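Local coordinates for surface presentation of antigens protein SpaO (Shigella flexneri, PDB 4TT9) that is required for surface presentation and secretion of the invasion plasmid antigens and for host-cell invasion, this chain being its C-terminal SpoA domain, at residues T31-E34 with L35-Y38. Residues are numbered along the deposited sequence; the frame is centred on the assembly and turned at random.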
loop_
_atom_site.group_PDB
_atom_site.type_symbol
_atom_site.label_atom_id
_atom_site.label_comp_id
_atom_site.label_asym_id
_atom_site.label_seq_id
_atom_site.Cartn_x
_atom_site.Cartn_y
_atom_site.Cartn_z
ATOM N N THR B 31 -14.194 -13.269 3.282
ATOM C CA THR B 31 -14.078 -14.618 3.817
ATOM C C THR B 31 -12.956 -15.344 3.118
ATOM O O THR B 31 -12.627 -15.029 1.979
ATOM C CB THR B 31 -15.366 -15.438 3.622
ATOM O OG1 THR B 31 -15.734 -15.455 2.239
ATOM C CG2 THR B 31 -16.493 -14.853 4.413
ATOM N N ILE B 32 -12.369 -16.323 3.795
ATOM C CA ILE B 32 -11.370 -17.174 3.168
ATOM C C ILE B 32 -12.040 -17.887 2.009
ATOM O O ILE B 32 -11.399 -18.221 1.014
ATOM C CB ILE B 32 -10.784 -18.190 4.154
ATOM C CG1 ILE B 32 -10.217 -17.469 5.377
ATOM C CG2 ILE B 32 -9.690 -19.003 3.488
ATOM C CD1 ILE B 32 -10.001 -18.359 6.584
ATOM N N ASN B 33 -13.344 -18.099 2.139
ATOM C CA ASN B 33 -14.135 -18.586 1.031
ATOM C C ASN B 33 -14.056 -17.605 -0.128
ATOM O O ASN B 33 -13.705 -17.984 -1.238
ATOM C CB ASN B 33 -15.581 -18.777 1.455
ATOM C CG ASN B 33 -16.384 -19.510 0.419
ATOM O OD1 ASN B 33 -15.856 -20.350 -0.303
ATOM N ND2 ASN B 33 -17.665 -19.192 0.329
ATOM N N GLU B 34 -14.376 -16.343 0.139
ATOM C CA GLU B 34 -14.282 -15.303 -0.877
ATOM C C GLU B 34 -12.866 -15.185 -1.405
ATOM O O GLU B 34 -12.655 -15.080 -2.603
ATOM C CB GLU B 34 -14.737 -13.964 -0.322
ATOM C CG GLU B 34 -14.498 -12.821 -1.255
ATOM C CD GLU B 34 -15.352 -11.647 -0.906
ATOM O OE1 GLU B 34 -16.352 -11.864 -0.192
ATOM O OE2 GLU B 34 -15.027 -10.523 -1.341
ATOM N N LEU B 35 -11.899 -15.238 -0.502
ATOM C CA LEU B 35 -10.494 -15.176 -0.875
ATOM C C LEU B 35 -10.128 -16.242 -1.894
ATOM O O LEU B 35 -9.214 -16.053 -2.692
ATOM C CB LEU B 35 -9.618 -15.320 0.370
ATOM C CG LEU B 35 -8.100 -15.283 0.200
ATOM C CD1 LEU B 35 -7.674 -14.014 -0.517
ATOM C CD2 LEU B 35 -7.414 -15.403 1.547
ATOM N N LYS B 36 -10.838 -17.362 -1.873
ATOM C CA LYS B 36 -10.604 -18.405 -2.861
ATOM C C LYS B 36 -10.928 -17.893 -4.263
ATOM O O LYS B 36 -10.361 -18.360 -5.248
ATOM C CB LYS B 36 -11.446 -19.644 -2.548
ATOM C CG LYS B 36 -11.069 -20.380 -1.261
ATOM C CD LYS B 36 -12.284 -21.088 -0.668
ATOM C CE LYS B 36 -11.895 -22.245 0.243
ATOM N NZ LYS B 36 -10.801 -21.924 1.193
ATOM N N MET B 37 -11.821 -16.910 -4.348
ATOM C CA MET B 37 -12.272 -16.398 -5.641
ATOM C C MET B 37 -11.259 -15.462 -6.304
ATOM O O MET B 37 -11.545 -14.855 -7.339
ATOM C CB MET B 37 -13.621 -15.706 -5.484
ATOM C CG MET B 37 -14.678 -16.597 -4.865
ATOM S SD MET B 37 -15.970 -15.631 -4.072
ATOM C CE MET B 37 -17.157 -16.916 -3.681
ATOM N N TYR B 38 -10.078 -15.364 -5.702
ATOM C CA TYR B 38 -8.939 -14.655 -6.278
ATOM C C TYR B 38 -7.977 -15.656 -6.950
ATOM O O TYR B 38 -7.513 -16.594 -6.299
ATOM C CB TYR B 38 -8.213 -13.901 -5.169
ATOM C CG TYR B 38 -8.845 -12.582 -4.790
ATOM C CD1 TYR B 38 -10.192 -12.492 -4.454
ATOM C CD2 TYR B 38 -8.083 -11.426 -4.755
ATOM C CE1 TYR B 38 -10.758 -11.279 -4.111
ATOM C CE2 TYR B 38 -8.635 -10.214 -4.417
ATOM C CZ TYR B 38 -9.969 -10.141 -4.097
ATOM O OH TYR B 38 -10.507 -8.920 -3.761
#
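Backbone bonding ties L35 to T31: L35 N donates to T31 O over 2.6 Å at an N-H...O angle of 164°, an i to i+4 bond. At the next amide the spacing becomes mixed, since K36 N is shared between I32 O (i+4) and N33 O (i+3) through two bent, weak bonds. M37 continues with i+3 alone, M37 N donating to E34 O at 2.7 Å. The bonds belong to the short helix 32-36, which follows the long strand 18-31 of the SpoA domain. T31 is its N-cap: chi1 of 55° turns OG1 towards the first turn, where it accepts from E34 N at 2.7 Å. T31 also pairs in an antiparallel ladder with a strand of the second subunit, carrying the sheet across the dimer interface.

Among the side-chain contacts, K36 runs back over the first turn with CG 3.2 Å from I32 O. Its chain crosses N33 at about a right angle, CD lying 3.7 Å from N33 OD1, and its bent end brings NZ near I32 CG2. M37 instead lies over E34, its SD 3.6 Å from E34 CA. L35 packs on M30 of the strand, while the buried Y38 ring stacks with F44 and meets F23 of the second subunit.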